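Long-range contacts in Myo-inositol dehydrogenase (Corynebacterium glutamicum, PDB 3EUW), which probably oxidises myo-inositol at carbon 2 with NAD+ as the hydride acceptor: residues K96-D101 and D309-L314; Q141-L146 and L241-S246. All coordinates share one frame; numbering follows the deposited sequence.

Contact 1. Residues K96-D101 and D309-L314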
loop_
_atom_site.group_PDB
_atom_site.type_symbol
_atom_site.label_atom_id
_atom_site.label_comp_id
_atom_site.label_asym_id
_atom_site.label_seq_id
_atom_site.Cartn_x
_atom_site.Cartn_y
_atom_site.Cartn_z
ATOM N N LYS A 96 7.170 -29.467 -15.229
ATOM C CA LYS A 96 6.092 -29.534 -16.205
ATOM C C LYS A 96 6.664 -29.323 -17.618
ATOM O O LYS A 96 7.695 -28.684 -17.782
ATOM C CB LYS A 96 5.041 -28.463 -15.852
ATOM C CG LYS A 96 4.684 -27.458 -16.938
ATOM C CD LYS A 96 5.741 -26.397 -17.175
ATOM C CE LYS A 96 5.231 -25.394 -18.197
ATOM N NZ LYS A 96 6.286 -24.632 -18.905
ATOM N N PRO A 97 6.051 -29.935 -18.643
ATOM C CA PRO A 97 4.864 -30.788 -18.604
ATOM C C PRO A 97 5.340 -32.242 -18.723
ATOM O O PRO A 97 6.537 -32.500 -18.827
ATOM C CB PRO A 97 4.106 -30.354 -19.838
ATOM C CG PRO A 97 5.244 -30.230 -20.836
ATOM C CD PRO A 97 6.385 -29.583 -20.038
ATOM N N ILE A 98 4.410 -33.190 -18.704
ATOM C CA ILE A 98 4.792 -34.583 -18.850
ATOM C C ILE A 98 5.337 -34.689 -20.261
ATOM O O ILE A 98 6.344 -35.351 -20.519
ATOM C CB ILE A 98 3.582 -35.522 -18.680
ATOM C CG1 ILE A 98 3.055 -35.436 -17.240
ATOM C CG2 ILE A 98 3.981 -36.943 -19.020
ATOM C CD1 ILE A 98 1.772 -36.195 -17.006
ATOM N N ASP A 99 4.654 -33.998 -21.166
ATOM C CA ASP A 99 5.016 -33.934 -22.578
ATOM C C ASP A 99 4.078 -32.899 -23.197
ATOM O O ASP A 99 3.052 -32.560 -22.609
ATOM C CB ASP A 99 4.808 -35.292 -23.260
ATOM C CG ASP A 99 5.532 -35.389 -24.599
ATOM O OD1 ASP A 99 6.757 -35.641 -24.602
ATOM O OD2 ASP A 99 4.882 -35.202 -25.648
ATOM N N LEU A 100 4.426 -32.392 -24.373
ATOM C CA LEU A 100 3.573 -31.406 -25.037
ATOM C C LEU A 100 2.476 -32.083 -25.828
ATOM O O LEU A 100 1.448 -31.467 -26.127
ATOM C CB LEU A 100 4.393 -30.530 -25.983
ATOM C CG LEU A 100 5.408 -29.636 -25.282
ATOM C CD1 LEU A 100 6.272 -28.938 -26.313
ATOM C CD2 LEU A 100 4.665 -28.632 -24.404
ATOM N N ASP A 101 2.707 -33.354 -26.159
ATOM C CA ASP A 101 1.769 -34.155 -26.941
ATOM C C ASP A 101 0.886 -34.997 -26.036
ATOM O O ASP A 101 1.346 -35.975 -25.443
ATOM C CB ASP A 101 2.543 -35.077 -27.890
ATOM C CG ASP A 101 1.643 -35.761 -28.906
ATOM O OD1 ASP A 101 0.454 -36.021 -28.604
ATOM O OD2 ASP A 101 2.140 -36.053 -30.013
ATOM N N ASP A 309 -2.631 -34.438 -12.385
ATOM C CA ASP A 309 -2.702 -32.984 -12.478
ATOM C C ASP A 309 -1.927 -32.531 -13.706
ATOM O O ASP A 309 -2.254 -31.514 -14.314
ATOM C CB ASP A 309 -2.116 -32.324 -11.228
ATOM C CG ASP A 309 -2.917 -32.632 -9.974
ATOM O OD1 ASP A 309 -4.163 -32.503 -10.001
ATOM O OD2 ASP A 309 -2.296 -32.994 -8.955
ATOM N N GLY A 310 -0.901 -33.298 -14.067
ATOM C CA GLY A 310 -0.102 -32.969 -15.233
ATOM C C GLY A 310 -0.862 -33.247 -16.520
ATOM O O GLY A 310 -0.740 -32.519 -17.503
ATOM N N VAL A 311 -1.662 -34.306 -16.504
ATOM C CA VAL A 311 -2.446 -34.678 -17.669
ATOM C C VAL A 311 -3.554 -33.658 -17.930
ATOM O O VAL A 311 -3.706 -33.162 -19.046
ATOM C CB VAL A 311 -3.094 -36.072 -17.474
ATOM C CG1 VAL A 311 -3.914 -36.442 -18.694
ATOM C CG2 VAL A 311 -2.011 -37.118 -17.211
ATOM N N ILE A 312 -4.315 -33.352 -16.885
ATOM C CA ILE A 312 -5.425 -32.419 -16.984
ATOM C C ILE A 312 -4.974 -30.991 -17.302
ATOM O O ILE A 312 -5.661 -30.257 -18.014
ATOM C CB ILE A 312 -6.258 -32.432 -15.686
ATOM C CG1 ILE A 312 -6.759 -33.858 -15.419
ATOM C CG2 ILE A 312 -7.441 -31.487 -15.811
ATOM C CD1 ILE A 312 -7.451 -34.041 -14.073
ATOM N N ALA A 313 -3.816 -30.601 -16.780
ATOM C CA ALA A 313 -3.306 -29.267 -17.041
ATOM C C ALA A 313 -3.055 -29.124 -18.536
ATOM O O ALA A 313 -3.379 -28.093 -19.128
ATOM C CB ALA A 313 -2.032 -29.025 -16.264
ATOM N N LEU A 314 -2.502 -30.166 -19.151
ATOM C CA LEU A 314 -2.226 -30.120 -20.585
ATOM C C LEU A 314 -3.533 -30.151 -21.360
ATOM O O LEU A 314 -3.698 -29.436 -22.353
ATOM C CB LEU A 314 -1.327 -31.293 -21.015
ATOM C CG LEU A 314 -1.078 -31.412 -22.528
ATOM C CD1 LEU A 314 -0.390 -30.133 -23.024
ATOM C CD2 LEU A 314 -0.209 -32.644 -22.853
HETATM O O HOH W 1 1.590 -32.511 -18.814
#
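I98 and G310 are joined through one water, which donates to G310 O at 2.7 Å and accepts from I98 N. G310 O thus takes two donors, the water and, weakly, L314 N. The join ties a Rossmann-fold loop to helix 307-326, more than 200 residues on: K96-D101 follows strand 92-94 and carries the Lys-Pro of the Glu-Lys-Pro motif known from Gfo/Idh/MocA enzymes. In relatives the lysine of this motif lies in the active site, so K96 probably lines it here. The peptide bond before P97 is cis. Beyond the loop, K96 NZ bonds to D173 O on helix 169-185.

The loop is shaped by its own polar atoms. D101 N donates to D99 OD2 at 2.9 Å, with an angle of 157° at the hydrogen, giving an Asx turn; the oxygen is met on its anti side, 28° out of the carboxylate plane. D101 then serves as N-cap of helix 102-112, its OD1 accepting from E103 N.

I98 and V311 make the apolar side-chain pair, while L314 packs its methyls on carbonyl groups. I98 reaches the helix with its tip: CD1 lies 3.9 Å from V311 CG2 and 4.0 Å from G310 C. G310 has no side chain to intervene, and the backbones come close, with 6.3 Å between I98 CA and G310 CA. In L314, chi1 of 175° sets CG anti to the backbone N and toward the loop, and the branch beyond it does the touching; V105 of helix 102-112 packs against both V311 and L314. L314 CD1 is 3.8 Å from L100 O, and L314 CD2 lies 3.3 Å from D99 O and 4.1 Å from D101 C.

Contact 2. Residues Q141-L146 and L241-S246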
loop_
_atom_site.group_PDB
_atom_site.type_symbol
_atom_site.label_atom_id
_atom_site.label_comp_id
_atom_site.label_asym_id
_atom_site.label_seq_id
_atom_site.Cartn_x
_atom_site.Cartn_y
_atom_site.Cartn_z
ATOM N N GLN A 141 -12.878 -21.734 4.606
ATOM C CA GLN A 141 -14.078 -20.892 4.592
ATOM C C GLN A 141 -13.894 -19.433 5.003
ATOM O O GLN A 141 -14.879 -18.725 5.197
ATOM C CB GLN A 141 -15.162 -21.510 5.490
ATOM C CG GLN A 141 -15.601 -22.910 5.092
ATOM C CD GLN A 141 -16.292 -22.938 3.747
ATOM O OE1 GLN A 141 -17.216 -22.160 3.494
ATOM N NE2 GLN A 141 -15.855 -23.843 2.877
ATOM N N GLU A 142 -12.655 -18.970 5.115
ATOM C CA GLU A 142 -12.424 -17.592 5.535
ATOM C C GLU A 142 -13.175 -16.547 4.709
ATOM O O GLU A 142 -13.534 -15.502 5.229
ATOM C CB GLU A 142 -10.926 -17.267 5.548
ATOM C CG GLU A 142 -10.605 -16.072 6.422
ATOM C CD GLU A 142 -9.125 -15.889 6.682
ATOM O OE1 GLU A 142 -8.382 -16.887 6.672
ATOM O OE2 GLU A 142 -8.708 -14.737 6.925
ATOM N N ILE A 143 -13.415 -16.813 3.430
ATOM C CA ILE A 143 -14.149 -15.848 2.617
ATOM C C ILE A 143 -15.423 -16.435 2.009
ATOM O O ILE A 143 -15.933 -15.915 1.012
ATOM C CB ILE A 143 -13.297 -15.276 1.461
ATOM C CG1 ILE A 143 -12.777 -16.416 0.578
ATOM C CG2 ILE A 143 -12.168 -14.441 2.013
ATOM C CD1 ILE A 143 -12.198 -15.942 -0.733
ATOM N N GLY A 144 -15.924 -17.513 2.614
ATOM C CA GLY A 144 -17.139 -18.151 2.132
ATOM C C GLY A 144 -16.917 -19.015 0.910
ATOM O O GLY A 144 -15.817 -19.519 0.695
ATOM N N ASN A 145 -17.960 -19.191 0.106
ATOM C CA ASN A 145 -17.853 -19.997 -1.101
ATOM C C ASN A 145 -17.077 -19.222 -2.161
ATOM O O ASN A 145 -17.367 -18.052 -2.425
ATOM C CB ASN A 145 -19.240 -20.331 -1.660
ATOM C CG ASN A 145 -20.230 -20.724 -0.579
ATOM O OD1 ASN A 145 -19.975 -21.629 0.217
ATOM N ND2 ASN A 145 -21.368 -20.046 -0.546
ATOM N N LEU A 146 -16.090 -19.882 -2.759
ATOM C CA LEU A 146 -15.278 -19.290 -3.809
ATOM C C LEU A 146 -16.162 -19.087 -5.048
ATOM O O LEU A 146 -16.819 -20.028 -5.514
ATOM C CB LEU A 146 -14.109 -20.222 -4.134
ATOM C CG LEU A 146 -13.150 -19.797 -5.250
ATOM C CD1 LEU A 146 -12.517 -18.466 -4.891
ATOM C CD2 LEU A 146 -12.082 -20.867 -5.452
ATOM N N LEU A 241 -2.773 -12.900 -7.975
ATOM C CA LEU A 241 -3.883 -13.820 -7.876
ATOM C C LEU A 241 -4.906 -13.249 -6.909
ATOM O O LEU A 241 -4.556 -12.747 -5.840
ATOM C CB LEU A 241 -3.406 -15.191 -7.394
ATOM C CG LEU A 241 -4.489 -16.272 -7.316
ATOM C CD1 LEU A 241 -3.855 -17.646 -7.446
ATOM C CD2 LEU A 241 -5.260 -16.145 -6.019
ATOM N N GLU A 242 -6.168 -13.342 -7.292
ATOM C CA GLU A 242 -7.250 -12.832 -6.478
ATOM C C GLU A 242 -8.361 -13.877 -6.383
ATOM O O GLU A 242 -8.823 -14.390 -7.401
ATOM C CB GLU A 242 -7.783 -11.549 -7.123
ATOM C CG GLU A 242 -8.968 -10.918 -6.435
ATOM C CD GLU A 242 -9.561 -9.759 -7.237
ATOM O OE1 GLU A 242 -8.796 -8.968 -7.832
ATOM O OE2 GLU A 242 -10.794 -9.631 -7.269
ATOM N N ALA A 243 -8.772 -14.196 -5.160
ATOM C CA ALA A 243 -9.863 -15.135 -4.925
ATOM C C ALA A 243 -11.017 -14.341 -4.297
ATOM O O ALA A 243 -10.871 -13.736 -3.230
ATOM C CB ALA A 243 -9.419 -16.246 -3.985
ATOM N N PHE A 244 -12.158 -14.325 -4.970
ATOM C CA PHE A 244 -13.314 -13.592 -4.467
ATOM C C PHE A 244 -14.419 -14.564 -4.071
ATOM O O PHE A 244 -14.809 -15.427 -4.865
ATOM C CB PHE A 244 -13.841 -12.635 -5.543
ATOM C CG PHE A 244 -15.097 -11.905 -5.144
ATOM C CD1 PHE A 244 -15.033 -10.774 -4.330
ATOM C CD2 PHE A 244 -16.345 -12.356 -5.559
ATOM C CE1 PHE A 244 -16.196 -10.103 -3.938
ATOM C CE2 PHE A 244 -17.519 -11.682 -5.165
ATOM C CZ PHE A 244 -17.435 -10.556 -4.354
ATOM N N GLY A 245 -14.926 -14.414 -2.849
ATOM C CA GLY A 245 -15.974 -15.294 -2.383
ATOM C C GLY A 245 -17.180 -14.565 -1.827
ATOM O O GLY A 245 -17.216 -13.335 -1.796
ATOM N N SER A 246 -18.166 -15.334 -1.372
ATOM C CA SER A 246 -19.392 -14.767 -0.827
ATOM C C SER A 246 -19.170 -13.901 0.418
ATOM O O SER A 246 -19.993 -13.055 0.722
ATOM C CB SER A 246 -20.388 -15.887 -0.510
ATOM O OG SER A 246 -19.814 -16.867 0.344
#
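N145 and S246 hold each other by two hydrogen bonds that run in opposite directions. N145 N donates to S246 OG at 3.0 Å with an angle of 141° at the hydrogen, and S246 N donates to N145 O at 3.0 Å with 149°. The hydroxyl of S246 sits between its own backbone N and carbonyl carbon (chi1 55°), on the side where the N145 amide can reach it. I143 O is also near S246 N, but the angle is poor; it lies 3.5 Å from G245 CA in a CA-H...O contact, and the I143 backbone is hydrogen-bonded to K247.

This is where a loop enters a sheet. Helix 129-139 ends in a Schellman motif with Q141 at C', a type I turn runs from Q141 to G144, and L146 starts strand 146-154, antiparallel to strand 238-245 in the open mixed sheet of the C-terminal domain. L146 and G245 form a non-hydrogen-bonded pair with 4.3 Å between L146 CA and G245 CA. Two glycines permit the close fit: a CB would clash with S246 OG at G144, where positive phi also favours glycine, and with I143 O and N145 O at G245. G144 CA lies 3.5 Å from S246 OG, and G245 CA is 3.1 Å from N145 O.

Apolar packing gathers on A243. L146 CD1 lies 3.9 Å from A243 CB, and I143 CD1 is 4.3 Å from A243 CB; V138 of helix 129-139 covers both I143 and A243. On the other face of strand 238-245, E242 forms salt bridges with R154 and R240 of the second subunit, and the ring of F244 makes a cation-pi contact with that same R154.

Contacts 1 and 2 lie 28 Å apart between centres and about 15 Å apart between nearest atoms, so they do not touch; in sequence, both segments of contact 2 fall between those of contact 1. Contact 1 joins the Rossmann part to a late helix, whereas contact 2 is internal to the C-terminal domain and borders on two neighbouring subunits. Helix 169-185 is common to both, I176 meeting K96 and A313 while F185 meets L146 and L241. K96, with D173 and H177 of that helix beside it, probably belongs to the inositol-oxidising site as in relatives, so contact 1 borders it; no substrate or cofactor is bound. The sodium ion uses neither contact.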